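Local coordinates for protein putative esterase (Bacteroides intestinalis DSM 17393, PDB 5VOL) that probably acts as a calcium-binding ferulic acid esterase of carbohydrate esterase family 1, releasing ferulate esterified to arabinoxylan, at residues I230-Y233 with Q234-N238; P118-E121 with K122-V126. All coordinates share one frame; numbering follows the deposited sequence.

Interaction 1: I230-Y233 with Q234-N238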
ATOM      1  N   ILE C 230       0.912  21.441   7.989  1.00 23.68           N
ATOM      2  CA  ILE C 230       0.392  21.085   9.292  1.00 24.45           C
ATOM      3  C   ILE C 230      -0.475  22.215   9.832  1.00 29.35           C
ATOM      4  O   ILE C 230      -1.577  21.977  10.342  1.00 26.49           O
ATOM      5  CB  ILE C 230       1.534  20.756  10.283  1.00 25.28           C
ATOM      6  CG1 ILE C 230       2.121  19.371   9.966  1.00 23.31           C
ATOM      7  CG2 ILE C 230       1.029  20.834  11.712  1.00 24.05           C
ATOM      8  CD1 ILE C 230       3.376  19.005  10.778  1.00 23.74           C
ATOM      9  N   GLU C 231       0.010  23.452   9.716  1.00 26.08           N
ATOM     10  CA  GLU C 231      -0.763  24.595  10.188  1.00 23.75           C
ATOM     11  C   GLU C 231      -2.072  24.715   9.429  1.00 22.75           C
ATOM     12  O   GLU C 231      -3.108  25.054  10.003  1.00 26.91           O
ATOM     13  CB  GLU C 231       0.029  25.908  10.039  1.00 24.78           C
ATOM     14  CG  GLU C 231       1.279  26.001  10.872  1.00 26.71           C
ATOM     15  CD  GLU C 231       2.083  27.255  10.524  1.00 35.79           C
ATOM     16  OE1 GLU C 231       1.465  28.291  10.190  1.00 40.57           O
ATOM     17  OE2 GLU C 231       3.322  27.193  10.558  1.00 35.90           O
ATOM     18  N   PHE C 232      -2.029  24.473   8.127  1.00 20.62           N
ATOM     19  CA  PHE C 232      -3.251  24.509   7.347  1.00 21.82           C
ATOM     20  C   PHE C 232      -4.231  23.445   7.844  1.00 23.68           C
ATOM     21  O   PHE C 232      -5.416  23.719   8.057  1.00 24.53           O
ATOM     22  CB  PHE C 232      -2.950  24.290   5.868  1.00 20.19           C
ATOM     23  CG  PHE C 232      -4.177  24.159   5.019  1.00 22.43           C
ATOM     24  CD1 PHE C 232      -4.798  25.280   4.495  1.00 22.91           C
ATOM     25  CD2 PHE C 232      -4.722  22.911   4.753  1.00 24.62           C
ATOM     26  CE1 PHE C 232      -5.933  25.160   3.711  1.00 24.87           C
ATOM     27  CE2 PHE C 232      -5.851  22.784   3.968  1.00 20.63           C
ATOM     28  CZ  PHE C 232      -6.458  23.905   3.449  1.00 23.99           C
ATOM     29  N   TYR C 233      -3.737  22.226   8.029  1.00 23.21           N
ATOM     30  CA  TYR C 233      -4.620  21.150   8.469  1.00 23.41           C
ATOM     31  C   TYR C 233      -5.199  21.457   9.853  1.00 26.99           C
ATOM     32  O   TYR C 233      -6.407  21.347  10.064  1.00 27.46           O
ATOM     33  CB  TYR C 233      -3.897  19.793   8.492  1.00 22.90           C
ATOM     34  CG  TYR C 233      -4.823  18.704   8.992  1.00 22.70           C
ATOM     35  CD1 TYR C 233      -6.019  18.428   8.326  1.00 22.81           C
ATOM     36  CD2 TYR C 233      -4.532  17.989  10.146  1.00 26.54           C
ATOM     37  CE1 TYR C 233      -6.889  17.457   8.787  1.00 22.90           C
ATOM     38  CE2 TYR C 233      -5.396  17.011  10.615  1.00 24.32           C
ATOM     39  CZ  TYR C 233      -6.570  16.755   9.934  1.00 26.61           C
ATOM     40  OH  TYR C 233      -7.429  15.789  10.403  1.00 26.97           O
ATOM     41  N   GLN C 234      -4.340  21.846  10.791  1.00 26.59           N
ATOM     42  CA  GLN C 234      -4.797  22.196  12.132  1.00 27.85           C
ATOM     43  C   GLN C 234      -5.873  23.293  12.091  1.00 30.36           C
ATOM     44  O   GLN C 234      -6.903  23.172  12.762  1.00 28.98           O
ATOM     45  CB  GLN C 234      -3.612  22.612  13.006  1.00 26.64           C
ATOM     46  CG  GLN C 234      -2.733  21.412  13.402  1.00 29.72           C
ATOM     47  CD  GLN C 234      -1.465  21.801  14.133  1.00 31.29           C
ATOM     48  OE1 GLN C 234      -0.861  22.847  13.855  1.00 28.80           O
ATOM     49  NE2 GLN C 234      -1.037  20.948  15.068  1.00 31.06           N
ATOM     50  N   ALA C 235      -5.666  24.327  11.277  1.00 26.10           N
ATOM     51  CA  ALA C 235      -6.681  25.381  11.127  1.00 29.31           C
ATOM     52  C   ALA C 235      -8.002  24.830  10.573  1.00 30.35           C
ATOM     53  O   ALA C 235      -9.076  25.174  11.058  1.00 29.93           O
ATOM     54  CB  ALA C 235      -6.167  26.504  10.233  1.00 27.47           C
ATOM     55  N   MET C 236      -7.918  23.981   9.553  1.00 30.53           N
ATOM     56  CA  MET C 236      -9.108  23.355   8.981  1.00 27.15           C
ATOM     57  C   MET C 236      -9.867  22.522  10.031  1.00 30.27           C
ATOM     58  O   MET C 236     -11.065  22.714  10.248  1.00 29.02           O
ATOM     59  CB  MET C 236      -8.723  22.466   7.796  1.00 25.89           C
ATOM     60  CG  MET C 236      -8.272  23.233   6.565  1.00 27.50           C
ATOM     61  SD  MET C 236      -9.650  23.978   5.681  1.00 28.36           S
ATOM     62  CE  MET C 236     -10.195  22.601   4.664  1.00 24.84           C
ATOM     63  N   ARG C 237      -9.155  21.600  10.669  1.00 28.42           N
ATOM     64  CA  ARG C 237      -9.736  20.730  11.683  1.00 30.16           C
ATOM     65  C   ARG C 237     -10.355  21.560  12.804  1.00 34.37           C
ATOM     66  O   ARG C 237     -11.502  21.339  13.185  1.00 34.74           O
ATOM     67  CB  ARG C 237      -8.670  19.781  12.240  1.00 29.61           C
ATOM     68  CG  ARG C 237      -9.186  18.687  13.158  1.00 32.92           C
ATOM     69  CD  ARG C 237      -8.030  18.145  13.992  1.00 30.17           C
ATOM     70  NE  ARG C 237      -7.379  19.235  14.716  1.00 31.47           N
ATOM     71  CZ  ARG C 237      -6.161  19.173  15.242  1.00 32.31           C
ATOM     72  NH1 ARG C 237      -5.441  18.064  15.145  1.00 34.61           N
ATOM     73  NH2 ARG C 237      -5.661  20.226  15.872  1.00 36.31           N
ATOM     74  N   ASN C 238      -9.600  22.526  13.321  1.00 34.64           N
ATOM     75  CA  ASN C 238     -10.083  23.361  14.415  1.00 37.30           C
ATOM     76  C   ASN C 238     -11.301  24.177  14.025  1.00 39.62           C
ATOM     77  O   ASN C 238     -12.081  24.586  14.885  1.00 38.52           O
ATOM     78  CB  ASN C 238      -8.984  24.298  14.910  1.00 37.61           C
ATOM     79  CG  ASN C 238      -7.838  23.551  15.572  1.00 41.73           C
ATOM     80  OD1 ASN C 238      -7.986  22.395  15.976  1.00 42.13           O
ATOM     81  ND2 ASN C 238      -6.685  24.207  15.681  1.00 38.72           N
TER
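Gln234 N and Arg237 N reach back four residues to Ile230 O and Tyr233 O, each over 2.8 Å and almost straight (N-H...O 175° and 179°), and with the like bonds of Ala235 and Met236 they make 230-238 a regular alpha-helical run. This is the end of helix 226-238, the connection of a beta-alpha-beta unit between strands 214-218 and 244-246 of the alpha/beta-hydrolase sheet.

Two faces of the helix do different work. On the buried one, the Met236 chain, bent at both chi2 (-76°) and chi3, brings CG over one face of the Phe232 ring, 3.8 Å from its centroid, as a CH-pi contact. Its SD follows as an oblique Met-aromatic contact, 4.6 Å from the same centroid. The pair packs on strand 214-218 through Val217 and Trp215, and on helix 195-200 through Val196 and Val199.

The other face meets the second subunit. Gln234 lies alongside Ile230, its OE1 3.5 Å from Ile230 CG2, and its NE2 bonds to Asp227 of the second subunit, whose carboxylate also takes a salt bridge from Arg237 NH2. Tyr233 OH bonds to the backbone O of Asp221 of that subunit, a calcium-binding residue, and a calcium ion lies about 6 Å from the Tyr233 side chain. CB of Arg237 sits over one face of the Tyr233 ring. The Arg237 guanidinium is also steadied within the helix: Asn238 OD1 lies nearly in the guanidinium plane and accepts a bond from Arg237 NH2 at 3.2 Å.

Interaction 2: P118-E121 with K122-V126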
ATOM      1  N   PRO C 118     -12.579  28.635 -19.913  1.00 30.61           N
ATOM      2  CA  PRO C 118     -13.621  28.512 -20.944  1.00 27.33           C
ATOM      3  C   PRO C 118     -13.128  27.870 -22.238  1.00 24.88           C
ATOM      4  O   PRO C 118     -13.849  27.072 -22.834  1.00 29.94           O
ATOM      5  CB  PRO C 118     -14.050  29.966 -21.180  1.00 32.98           C
ATOM      6  CG  PRO C 118     -13.781  30.639 -19.885  1.00 32.40           C
ATOM      7  CD  PRO C 118     -12.510  29.997 -19.361  1.00 28.43           C
ATOM      8  N   TYR C 119     -11.920  28.207 -22.667  1.00 26.76           N
ATOM      9  CA  TYR C 119     -11.365  27.658 -23.898  1.00 27.41           C
ATOM     10  C   TYR C 119     -11.136  26.147 -23.794  1.00 29.80           C
ATOM     11  O   TYR C 119     -11.461  25.397 -24.714  1.00 28.60           O
ATOM     12  CB  TYR C 119     -10.051  28.364 -24.237  1.00 27.73           C
ATOM     13  CG  TYR C 119      -9.128  27.615 -25.184  1.00 28.57           C
ATOM     14  CD1 TYR C 119      -8.145  26.788 -24.691  1.00 32.08           C
ATOM     15  CD2 TYR C 119      -9.216  27.773 -26.566  1.00 35.81           C
ATOM     16  CE1 TYR C 119      -7.282  26.115 -25.525  1.00 33.73           C
ATOM     17  CE2 TYR C 119      -8.335  27.096 -27.426  1.00 32.63           C
ATOM     18  CZ  TYR C 119      -7.376  26.265 -26.880  1.00 37.18           C
ATOM     19  OH  TYR C 119      -6.477  25.565 -27.667  1.00 45.63           O
ATOM     20  N   ILE C 120     -10.551  25.715 -22.680  1.00 27.43           N
ATOM     21  CA  ILE C 120     -10.255  24.305 -22.461  1.00 26.39           C
ATOM     22  C   ILE C 120     -11.539  23.483 -22.399  1.00 25.44           C
ATOM     23  O   ILE C 120     -11.660  22.436 -23.046  1.00 25.87           O
ATOM     24  CB  ILE C 120      -9.452  24.091 -21.143  1.00 28.39           C
ATOM     25  CG1 ILE C 120      -8.012  24.560 -21.300  1.00 27.12           C
ATOM     26  CG2 ILE C 120      -9.472  22.622 -20.708  1.00 26.82           C
ATOM     27  CD1 ILE C 120      -7.219  23.814 -22.348  1.00 25.77           C
ATOM     28  N   GLU C 121     -12.500  23.964 -21.622  1.00 26.01           N
ATOM     29  CA  GLU C 121     -13.674  23.157 -21.316  1.00 27.76           C
ATOM     30  C   GLU C 121     -14.620  23.048 -22.497  1.00 31.69           C
ATOM     31  O   GLU C 121     -15.393  22.099 -22.579  1.00 29.77           O
ATOM     32  CB  GLU C 121     -14.383  23.706 -20.087  1.00 25.30           C
ATOM     33  CG  GLU C 121     -13.524  23.491 -18.856  1.00 24.25           C
ATOM     34  CD  GLU C 121     -14.221  23.813 -17.567  1.00 26.57           C
ATOM     35  OE1 GLU C 121     -15.430  24.142 -17.586  1.00 25.93           O
ATOM     36  OE2 GLU C 121     -13.549  23.727 -16.521  1.00 25.33           O
ATOM     37  N   LYS C 122     -14.526  23.996 -23.428  1.00 31.15           N
ATOM     38  CA  LYS C 122     -15.226  23.892 -24.700  1.00 28.37           C
ATOM     39  C   LYS C 122     -14.479  22.986 -25.678  1.00 27.29           C
ATOM     40  O   LYS C 122     -15.060  22.095 -26.284  1.00 30.10           O
ATOM     41  CB  LYS C 122     -15.421  25.284 -25.319  1.00 29.88           C
ATOM     42  CG  LYS C 122     -15.936  25.261 -26.749  1.00 35.93           C
ATOM     43  CD  LYS C 122     -16.181  26.688 -27.264  1.00 49.32           C
ATOM     44  CE  LYS C 122     -16.580  26.697 -28.735  1.00 54.07           C
ATOM     45  NZ  LYS C 122     -16.794  28.089 -29.255  1.00 60.62           N
ATOM     46  N   LYS C 123     -13.179  23.199 -25.819  1.00 26.60           N
ATOM     47  CA  LYS C 123     -12.408  22.462 -26.810  1.00 26.00           C
ATOM     48  C   LYS C 123     -12.323  20.973 -26.495  1.00 28.08           C
ATOM     49  O   LYS C 123     -12.337  20.139 -27.398  1.00 24.95           O
ATOM     50  CB  LYS C 123     -11.000  23.041 -26.921  1.00 26.90           C
ATOM     51  CG  LYS C 123     -10.102  22.297 -27.885  1.00 28.93           C
ATOM     52  CD  LYS C 123      -8.968  23.202 -28.345  1.00 36.55           C
ATOM     53  CE  LYS C 123      -8.168  22.565 -29.471  1.00 38.12           C
ATOM     54  NZ  LYS C 123      -7.212  23.531 -30.052  1.00 50.79           N
ATOM     55  N   TYR C 124     -12.221  20.638 -25.214  1.00 28.60           N
ATOM     56  CA  TYR C 124     -11.993  19.240 -24.836  1.00 30.18           C
ATOM     57  C   TYR C 124     -13.217  18.629 -24.163  1.00 28.21           C
ATOM     58  O   TYR C 124     -13.107  17.648 -23.417  1.00 29.21           O
ATOM     59  CB  TYR C 124     -10.737  19.136 -23.950  1.00 24.08           C
ATOM     60  CG  TYR C 124      -9.505  19.620 -24.676  1.00 23.69           C
ATOM     61  CD1 TYR C 124      -8.973  18.888 -25.733  1.00 26.04           C
ATOM     62  CD2 TYR C 124      -8.899  20.828 -24.346  1.00 25.07           C
ATOM     63  CE1 TYR C 124      -7.874  19.329 -26.426  1.00 24.87           C
ATOM     64  CE2 TYR C 124      -7.792  21.284 -25.043  1.00 25.55           C
ATOM     65  CZ  TYR C 124      -7.279  20.527 -26.079  1.00 29.73           C
ATOM     66  OH  TYR C 124      -6.165  20.953 -26.775  1.00 27.86           O
ATOM     67  N   ARG C 125     -14.383  19.208 -24.450  1.00 29.79           N
ATOM     68  CA  ARG C 125     -15.686  18.625 -24.104  1.00 27.60           C
ATOM     69  C   ARG C 125     -15.846  18.277 -22.625  1.00 31.30           C
ATOM     70  O   ARG C 125     -16.192  17.146 -22.267  1.00 29.44           O
ATOM     71  CB  ARG C 125     -15.939  17.376 -24.953  1.00 30.56           C
ATOM     72  CG  ARG C 125     -15.392  17.481 -26.364  1.00 34.79           C
ATOM     73  CD  ARG C 125     -16.109  16.551 -27.315  1.00 34.79           C
ATOM     74  NE  ARG C 125     -16.097  15.169 -26.857  1.00 39.77           N
ATOM     75  CZ  ARG C 125     -15.316  14.216 -27.357  1.00 36.03           C
ATOM     76  NH1 ARG C 125     -14.468  14.488 -28.335  1.00 30.49           N
ATOM     77  NH2 ARG C 125     -15.395  12.983 -26.875  1.00 40.36           N
ATOM     78  N   VAL C 126     -15.594  19.262 -21.775  1.00 28.80           N
ATOM     79  CA  VAL C 126     -15.755  19.112 -20.340  1.00 25.08           C
ATOM     80  C   VAL C 126     -17.210  19.382 -19.969  1.00 33.11           C
ATOM     81  O   VAL C 126     -17.841  20.253 -20.556  1.00 29.78           O
ATOM     82  CB  VAL C 126     -14.810  20.065 -19.582  1.00 24.30           C
ATOM     83  CG1 VAL C 126     -15.234  20.234 -18.142  1.00 22.07           C
ATOM     84  CG2 VAL C 126     -13.350  19.578 -19.698  1.00 25.49           C
TER
HETATM   85  O   HOH W   1     -18.092  21.667 -23.242  1.00 32.96           O
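Tyr119 and Lys123, one turn apart, run side by side, Lys123 NZ giving a hydrogen bond of 3.2 Å to Tyr119 OH. Both leave with CG anti to the backbone N (Tyr119 chi1 160°, Lys123 chi1 177°), which sends them, the lysine fully extended, the same way along the helix. Tyr119 OH has a stronger partner in Tyr28 OH of strand 24-32, which bonds to Tyr124 OH as well. With a phenylalanine in place of Tyr119, Lys123 NZ would probably lose its hydroxyl mate and be freer to swing, and Tyr28 would have one partner fewer.

Helix 108-123 ends here in a Schellman motif. Val126 N bonds to Glu121 O at 3.0 Å, Arg125 takes up left-handed backbone angles, and the companion bond from Arg125 N to Lys122 O is weak, at 3.5 Å. A water bridges Glu121 O and Val126 O. Val126 packs back against the helix, its CG1 3.7 Å from Glu121 CG. With CG anti to its own carbonyl carbon (chi1 -68°), Glu121 runs out extended past the valine to carry its carboxylate to Arg133 and Tyr48.

Ile120 CD1 touches Tyr124 CE2 at 3.7 Å, while CG of Lys123 lies over the centre of the Tyr124 ring. The helix end thus joins an apolar grip to buried polar atoms: the Glu121 carboxylate, bound by Arg133 and Tyr48, probably stays charged.

Interactions 1 and 2 are local helix contacts on opposite sides of the chain's centre, their own centres about 35 Å apart. Both use i to i+4 backbone bonds, yet they hold different elements: 230-238 belongs to a crossover helix near the sheet's last strand, 118-126 to a helix terminus beside strands 24-32 and 46-50. Interaction 1 is the more buried, and several of its polar groups reach a second subunit near calcium. Interaction 2 is partly buried, touches no other chain of the assembly and finds polar partners such as Tyr28 and Arg133 in its own chain. A methionine CH-pi contact with an oblique sulfur marks the first; a tyrosine-lysine bond and Schellman motif the second.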